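Local coordinates for protein myosin-I heavy chain (Dictyostelium discoideum, PDB 5EJR) that is an actin-based class VII myosin motor with ATPase activity, involved in early phagocytosis and adhesion, seen here as its C-terminal MyTH4-FERM tail domain, at residues A[436-441]-A[495-500]; A[443-448]-A[462-467]; A[473-478]-A[484-489]. All coordinates share one frame; numbering follows the deposited sequence. Where two conformers were deposited one is given.

Contact 1: A[436-441]-A[495-500]. With EDO (1,2-ethanediol), chain E; EDO (1,2-ethanediol), chain F.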
# COMPACT_ATOMS: atom_id res chain seq x y z
N ALA A 436 21.56 -10.05 -2.59
CA ALA A 436 22.15 -8.87 -3.24
C ALA A 436 21.16 -7.70 -3.41
O ALA A 436 19.99 -7.81 -3.03
CB ALA A 436 22.73 -9.28 -4.58
N TRP A 437 21.64 -6.56 -3.97
CA TRP A 437 20.82 -5.38 -4.24
C TRP A 437 20.70 -5.14 -5.72
O TRP A 437 21.71 -5.00 -6.40
CB TRP A 437 21.44 -4.11 -3.63
CG TRP A 437 21.35 -3.98 -2.14
CD1 TRP A 437 20.47 -4.60 -1.31
CD2 TRP A 437 22.14 -3.10 -1.32
NE1 TRP A 437 20.67 -4.18 -0.01
CE2 TRP A 437 21.68 -3.26 0.01
CE3 TRP A 437 23.20 -2.21 -1.57
CZ2 TRP A 437 22.26 -2.57 1.09
CZ3 TRP A 437 23.75 -1.51 -0.51
CH2 TRP A 437 23.29 -1.69 0.80
N LEU A 438 19.45 -5.07 -6.21
CA LEU A 438 19.20 -4.71 -7.60
C LEU A 438 19.17 -3.19 -7.56
O LEU A 438 18.40 -2.63 -6.78
CB LEU A 438 17.84 -5.25 -8.09
CG LEU A 438 17.36 -4.77 -9.45
CD1 LEU A 438 18.10 -5.49 -10.55
CD2 LEU A 438 15.86 -4.98 -9.60
N ALA A 439 20.05 -2.53 -8.31
CA ALA A 439 20.10 -1.07 -8.32
C ALA A 439 19.64 -0.55 -9.68
O ALA A 439 20.15 -1.01 -10.71
CB ALA A 439 21.51 -0.58 -8.03
N ILE A 440 18.68 0.38 -9.70
CA ILE A 440 18.21 0.98 -10.97
C ILE A 440 18.40 2.46 -10.85
O ILE A 440 17.96 3.05 -9.86
CB ILE A 440 16.74 0.59 -11.32
CG1 ILE A 440 16.57 -0.98 -11.33
CG2 ILE A 440 16.31 1.20 -12.67
CD1 ILE A 440 15.09 -1.49 -11.42
N ASN A 441 19.07 3.06 -11.85
CA ASN A 441 19.32 4.50 -11.87
C ASN A 441 19.17 5.03 -13.27
O ASN A 441 18.62 4.32 -14.13
CB ASN A 441 20.67 4.84 -11.23
CG ASN A 441 21.86 4.40 -12.05
OD1 ASN A 441 21.76 3.60 -12.98
ND2 ASN A 441 22.99 5.01 -11.80
N SER A 495 5.89 -4.96 -9.28
CA SER A 495 5.16 -3.71 -9.49
C SER A 495 6.03 -2.42 -9.31
O SER A 495 6.04 -1.53 -10.18
CB SER A 495 3.91 -3.68 -8.62
OG SER A 495 3.13 -2.57 -9.06
N SER A 496 6.76 -2.33 -8.21
CA SER A 496 7.68 -1.21 -7.95
C SER A 496 8.83 -1.23 -8.96
O SER A 496 9.24 -0.18 -9.45
CB SER A 496 8.25 -1.32 -6.55
OG SER A 496 7.24 -1.07 -5.60
N ILE A 497 9.37 -2.42 -9.25
CA ILE A 497 10.49 -2.52 -10.21
C ILE A 497 10.08 -2.04 -11.58
O ILE A 497 10.83 -1.31 -12.20
CB ILE A 497 11.11 -3.94 -10.26
CG1 ILE A 497 11.77 -4.28 -8.92
CG2 ILE A 497 12.15 -4.03 -11.40
CD1 ILE A 497 12.07 -5.73 -8.74
N ALA A 498 8.86 -2.44 -12.06
CA ALA A 498 8.39 -2.00 -13.38
C ALA A 498 8.25 -0.46 -13.43
O ALA A 498 8.64 0.15 -14.40
CB ALA A 498 7.05 -2.65 -13.69
N SER A 499 7.70 0.15 -12.38
CA SER A 499 7.52 1.60 -12.35
C SER A 499 8.91 2.34 -12.39
O SER A 499 9.09 3.27 -13.18
CB SER A 499 6.71 1.99 -11.11
OG SER A 499 7.05 3.28 -10.63
N VAL A 500 9.87 1.92 -11.56
CA VAL A 500 11.22 2.53 -11.53
C VAL A 500 11.94 2.28 -12.85
O VAL A 500 12.47 3.22 -13.45
CB VAL A 500 12.03 2.05 -10.30
CG1 VAL A 500 13.48 2.52 -10.37
CG2 VAL A 500 11.37 2.54 -9.02
C1 EDO E . 8.49 4.39 -7.48
O1 EDO E . 8.12 5.29 -6.43
C2 EDO E . 7.59 3.10 -7.44
O2 EDO E . 6.34 3.43 -8.03
C1 EDO F . 25.68 2.69 -10.71
O1 EDO F . 26.67 2.87 -9.71
C2 EDO F . 26.04 3.67 -11.83
O2 EDO F . 25.12 3.58 -12.87
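Ile440 and Val500 bring strand 436-440 and helix 495-500 together where their backbones come nearest, with CA atoms of Ile440 and Val500 7.2 Å apart. The contact is wholly apolar. Ile440 uses two branches. Its CG2 meets Val500 CG1 at 3.9 Å. Its CD1 reaches back along the helix to Ile497 CG2, also at 3.9 Å, and these two side chains cross at about a right angle. The fork follows from chi1 of -55°, which sets CG2 anti to the backbone N and CG1 beside it. One turn earlier on the helix, Ile497 sends its other branch to Leu438: Ile497 CD1 lies 4.0 Å from Leu438 CD2. All four side chains are buried.

Ser499, which is partly exposed, marks the looser side. Its OG shares a 2.7 Å hydrogen bond with O2 of a 1,2-ethanediol, probably from the crystallisation liquor, that also bonds to Glu270 and Arg297. Val500 CG2 lies beside the same molecule.

The helix runs at 29° to the strand. Strands 423-428 and 444-448 flank the strand by backbone hydrogen bonds. Phe474 of strand 473-477 packs on both Leu438 and Ile497.

Contact 2: A[443-448]-A[462-467]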
# COMPACT_ATOMS: atom_id res chain seq x y z
N LYS A 443 21.36 5.47 -15.59
CA LYS A 443 22.27 4.76 -16.51
C LYS A 443 21.82 3.32 -16.86
O LYS A 443 22.05 2.85 -17.97
CB LYS A 443 23.67 4.70 -15.91
CG LYS A 443 24.30 6.07 -15.71
CD LYS A 443 25.76 5.93 -15.28
CE LYS A 443 26.46 7.26 -15.11
NZ LYS A 443 26.66 7.95 -16.41
N GLY A 444 21.23 2.63 -15.90
CA GLY A 444 20.76 1.28 -16.15
C GLY A 444 20.51 0.48 -14.91
O GLY A 444 20.11 1.03 -13.88
N VAL A 445 20.76 -0.83 -15.01
CA VAL A 445 20.52 -1.83 -13.98
C VAL A 445 21.85 -2.38 -13.49
O VAL A 445 22.70 -2.75 -14.31
CB VAL A 445 19.62 -2.97 -14.54
CG1 VAL A 445 19.41 -4.07 -13.51
CG2 VAL A 445 18.28 -2.44 -15.04
N SER A 446 22.02 -2.45 -12.17
CA SER A 446 23.22 -3.01 -11.56
C SER A 446 22.85 -4.01 -10.48
O SER A 446 21.74 -3.98 -9.94
CB SER A 446 24.06 -1.92 -10.89
OG SER A 446 24.30 -0.78 -11.70
N ILE A 447 23.82 -4.85 -10.11
CA ILE A 447 23.73 -5.74 -8.96
C ILE A 447 24.89 -5.30 -8.06
O ILE A 447 26.02 -5.21 -8.54
CB ILE A 447 23.75 -7.25 -9.33
CG1 ILE A 447 22.53 -7.64 -10.20
CG2 ILE A 447 23.86 -8.14 -8.07
CD1 ILE A 447 21.09 -7.45 -9.51
N PHE A 448 24.60 -5.00 -6.80
CA PHE A 448 25.57 -4.58 -5.81
C PHE A 448 25.60 -5.56 -4.63
O PHE A 448 24.54 -6.02 -4.18
CB PHE A 448 25.23 -3.19 -5.26
CG PHE A 448 25.65 -2.00 -6.08
CD1 PHE A 448 24.82 -1.50 -7.08
CD2 PHE A 448 26.84 -1.32 -5.81
CE1 PHE A 448 25.18 -0.36 -7.82
CE2 PHE A 448 27.20 -0.18 -6.55
CZ PHE A 448 26.37 0.30 -7.54
N GLN A 462 20.44 0.95 -22.95
CA GLN A 462 20.65 0.76 -24.40
C GLN A 462 20.81 -0.73 -24.72
O GLN A 462 20.30 -1.20 -25.73
CB GLN A 462 21.90 1.53 -24.89
CG GLN A 462 21.82 3.06 -24.77
CD GLN A 462 21.65 3.57 -23.34
OE1 GLN A 462 22.43 3.24 -22.44
NE2 GLN A 462 20.58 4.32 -23.10
N SER A 463 21.53 -1.44 -23.84
CA SER A 463 21.84 -2.86 -23.95
C SER A 463 20.70 -3.81 -23.53
O SER A 463 20.89 -5.03 -23.59
CB SER A 463 23.10 -3.17 -23.17
OG SER A 463 22.82 -3.33 -21.79
N ILE A 464 19.54 -3.28 -23.10
CA ILE A 464 18.39 -4.08 -22.68
C ILE A 464 17.26 -3.81 -23.65
O ILE A 464 16.77 -2.68 -23.72
CB ILE A 464 17.96 -3.83 -21.19
CG1 ILE A 464 19.10 -4.15 -20.21
CG2 ILE A 464 16.69 -4.62 -20.86
CD1 ILE A 464 19.08 -3.32 -18.86
N SER A 465 16.88 -4.84 -24.42
CA SER A 465 15.81 -4.79 -25.44
C SER A 465 14.42 -4.83 -24.82
O SER A 465 13.51 -4.20 -25.33
CB SER A 465 15.95 -5.94 -26.43
OG SER A 465 16.20 -7.18 -25.78
N ASN A 466 14.26 -5.60 -23.72
CA ASN A 466 12.97 -5.71 -23.06
C ASN A 466 13.09 -6.29 -21.65
O ASN A 466 14.12 -6.84 -21.29
CB ASN A 466 11.98 -6.57 -23.90
CG ASN A 466 10.64 -5.90 -24.07
OD1 ASN A 466 9.98 -5.53 -23.09
ND2 ASN A 466 10.23 -5.72 -25.32
N VAL A 467 12.03 -6.17 -20.87
CA VAL A 467 11.98 -6.73 -19.53
C VAL A 467 10.74 -7.59 -19.39
O VAL A 467 9.77 -7.39 -20.14
CB VAL A 467 12.09 -5.67 -18.39
CG1 VAL A 467 13.45 -4.99 -18.41
CG2 VAL A 467 10.94 -4.67 -18.45
O HOH W 1 23.04 4.27 -19.95
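Val445 and Ile464 meet because both set one branch beside the backbone N and anti to the carbonyl carbon: the methyl CG2 of Val445, and CG1 of Ile464, which carries CD1. In Val445, chi1 of 177° puts CG2 in that place. In Ile464, chi1 of -60° puts CG1 there, and chi2 of 151° carries CD1 outward as an extended arm. The terminal methyl CD1 of Ile464 then rests against Val445 CG2 at 4.0 Å. The two side chains cross at about a right angle, and one methyl from each does the touching.

The second link is polar and passes through water. Gln462 bends at chi2, which brings OE1 toward the Lys443 backbone. OE1 of Gln462 and O of Lys443 are still 4.5 Å apart, and two acceptors cannot bond to each other. One water joins them by donating to both. It lies 2.6 Å from Lys443 O and 2.8 Å from Gln462 OE1. Both residues are exposed, so this bridge lies at the solvent edge, while the Val445 and Ile464 pair is buried.

Gly444 stands between these two links. At its backbone angles a CB would collide with the carbonyl O of Lys443, which explains a glycine here.

Tyr501 of helix 494-505 touches both Val445 and Ile464. Trp459 of strand 455-460 also packs on Ile464. Segment 462-467 leads from the last strand of the four-stranded sheet into the first of the three-stranded sheet. Two antiparallel sheets with a C-terminal helix against them are characteristic of the PH/PTB-like third lobe of a FERM domain.

Contact 3: A[473-478]-A[484-489]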
# COMPACT_ATOMS: atom_id res chain seq x y z
N THR A 473 9.88 -13.10 -9.97
CA THR A 473 11.11 -12.74 -10.68
C THR A 473 11.01 -11.46 -11.49
O THR A 473 9.93 -11.06 -11.92
CB THR A 473 11.64 -13.84 -11.64
OG1 THR A 473 10.73 -13.99 -12.73
CG2 THR A 473 11.91 -15.19 -10.96
N PHE A 474 12.18 -10.85 -11.74
CA PHE A 474 12.37 -9.74 -12.66
C PHE A 474 13.39 -10.24 -13.69
O PHE A 474 14.38 -10.86 -13.33
CB PHE A 474 12.82 -8.46 -11.93
CG PHE A 474 13.36 -7.33 -12.78
CD1 PHE A 474 12.64 -6.86 -13.87
CD2 PHE A 474 14.57 -6.72 -12.47
CE1 PHE A 474 13.13 -5.80 -14.65
CE2 PHE A 474 15.06 -5.68 -13.25
CZ PHE A 474 14.33 -5.21 -14.32
N CYS A 475 13.10 -10.02 -14.98
CA CYS A 475 13.94 -10.49 -16.08
C CYS A 475 14.28 -9.37 -17.07
O CYS A 475 13.38 -8.64 -17.47
CB CYS A 475 13.26 -11.66 -16.78
SG CYS A 475 14.16 -12.28 -18.22
N ILE A 476 15.56 -9.26 -17.48
CA ILE A 476 16.04 -8.27 -18.48
C ILE A 476 16.57 -9.02 -19.71
O ILE A 476 17.36 -9.94 -19.56
CB ILE A 476 17.06 -7.19 -17.95
CG1 ILE A 476 18.35 -7.80 -17.39
CG2 ILE A 476 16.40 -6.26 -16.90
CD1 ILE A 476 19.51 -6.76 -17.16
N MET A 477 16.11 -8.65 -20.91
CA MET A 477 16.61 -9.28 -22.14
C MET A 477 17.75 -8.38 -22.67
O MET A 477 17.52 -7.22 -23.02
CB MET A 477 15.47 -9.51 -23.17
CG MET A 477 15.88 -10.35 -24.40
SD MET A 477 16.94 -11.79 -24.03
CE MET A 477 15.74 -13.10 -24.00
N THR A 478 18.99 -8.89 -22.60
CA THR A 478 20.20 -8.18 -23.02
C THR A 478 20.70 -8.66 -24.39
O THR A 478 21.62 -9.48 -24.47
CB THR A 478 21.29 -8.25 -21.93
OG1 THR A 478 21.66 -9.61 -21.71
CG2 THR A 478 20.85 -7.61 -20.62
N PRO A 484 21.42 -12.86 -27.89
CA PRO A 484 20.34 -13.10 -26.91
C PRO A 484 20.74 -13.77 -25.58
O PRO A 484 20.97 -14.97 -25.53
CB PRO A 484 19.35 -13.96 -27.71
CG PRO A 484 20.18 -14.67 -28.73
CD PRO A 484 21.55 -14.02 -28.80
N ILE A 485 20.81 -12.95 -24.48
CA ILE A 485 21.09 -13.41 -23.10
C ILE A 485 20.04 -12.82 -22.15
O ILE A 485 19.83 -11.61 -22.10
CB ILE A 485 22.56 -13.25 -22.57
CG1 ILE A 485 23.59 -13.95 -23.49
CG2 ILE A 485 22.70 -13.79 -21.11
CD1 ILE A 485 25.00 -13.45 -23.37
N LYS A 486 19.37 -13.71 -21.42
CA LYS A 486 18.29 -13.46 -20.46
C LYS A 486 18.90 -13.41 -19.05
O LYS A 486 19.58 -14.36 -18.67
CB LYS A 486 17.35 -14.67 -20.55
CG LYS A 486 15.93 -14.47 -20.18
CD LYS A 486 15.17 -15.65 -20.72
CE LYS A 486 13.86 -15.75 -20.04
NZ LYS A 486 13.06 -16.85 -20.59
N GLN A 487 18.66 -12.32 -18.28
CA GLN A 487 19.17 -12.20 -16.91
C GLN A 487 17.98 -12.09 -15.97
O GLN A 487 17.18 -11.17 -16.12
CB GLN A 487 20.11 -10.98 -16.72
CG GLN A 487 21.33 -10.97 -17.65
CD GLN A 487 22.42 -11.90 -17.21
OE1 GLN A 487 22.39 -12.51 -16.11
NE2 GLN A 487 23.44 -12.01 -18.05
N THR A 488 17.91 -13.00 -15.00
CA THR A 488 16.79 -13.14 -14.07
C THR A 488 17.19 -12.92 -12.60
O THR A 488 18.24 -13.40 -12.17
CB THR A 488 16.13 -14.51 -14.32
OG1 THR A 488 15.76 -14.57 -15.69
CG2 THR A 488 14.91 -14.77 -13.45
N PHE A 489 16.31 -12.24 -11.84
CA PHE A 489 16.55 -11.93 -10.43
C PHE A 489 15.32 -12.27 -9.61
O PHE A 489 14.20 -11.96 -10.00
CB PHE A 489 16.89 -10.43 -10.26
CG PHE A 489 17.74 -9.84 -11.37
CD1 PHE A 489 19.12 -9.90 -11.31
CD2 PHE A 489 17.15 -9.23 -12.47
CE1 PHE A 489 19.91 -9.33 -12.32
CE2 PHE A 489 17.93 -8.67 -13.49
CZ PHE A 489 19.30 -8.72 -13.40
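Phe474 and Phe489 form a hydrogen-bonded pair of an antiparallel ladder, and Ile476 and Gln487 form the next. Five backbone hydrogen bonds join the segments. Phe474 N donates to Phe489 O at 2.9 Å, and Phe489 N returns a bond to Phe474 O. Ile476 and Gln487 repeat the exchange, with Gln487 N to Ile476 O at 3.0 Å and an N-H...O angle of 170°. Beyond them, Thr478 N bonds to Ile485 O. The hydroxyl of Thr478 adds a second donor to that oxygen, with OG1 2.7 Å from Ile485 O. It comes from above the carbonyl plane, though Thr478 is poorly ordered.

Weaker CA-H...O contacts lie between these bonds. Thr488 CA, for example, is 3.4 Å from Phe474 O.

Apolar contacts gather on the face that carries Phe474, Ile476, Gln487 and Phe489. The two phenylalanines lie side by side and point the same way. Their planes are 31° apart, and CD2 of Phe474 meets CD2 of Phe489 at 3.6 Å. Ile476 CG1 lies at the edge of the Phe489 ring, 4.0 Å from its CE2. Placing an alanine at Phe489 would probably open a gap beside Phe474 and take away the ring edge that Ile476 CG1 packs against.

The other face is more open. There Met477, bent at chi2 and chi3, lays CE over the aliphatic part of Lys486, 4.1 Å from its CG. At the far end, Thr473 and Thr488 touch through carbon atoms, while Thr473 OG1 bonds to Thr470.

Strand 466-469 flanks strand 473-477 on its other side. The arrangement is a beta hairpin, forming the last two strands of the three-stranded sheet in the PTB-like FERM lobe.

All three contacts belong to the PTB-like lobe at the C-terminal end of the chain. Contacts 1 and 2 have centres about 10 Å apart and share the four-stranded sheet, where Ala439 N and Ser446 O are 2.8 Å apart. Contacts 2 and 3 have centres about 9 Å apart and share the three-stranded sheet, where Asn466 O and Met477 N are 2.7 Å apart. Contacts 1 and 3 meet across the core: Leu438 CD2 lies 3.6 Å from Phe474 CD2. Strand 486-490 of contact 3 is followed, after a short loop, by the helix of contact 1. Two ethanediols lie by contact 1, at Ser499 and at Asn441, and an ethanediol lies about 3 Å (nearest atoms) from the Lys443 side chain of contact 2.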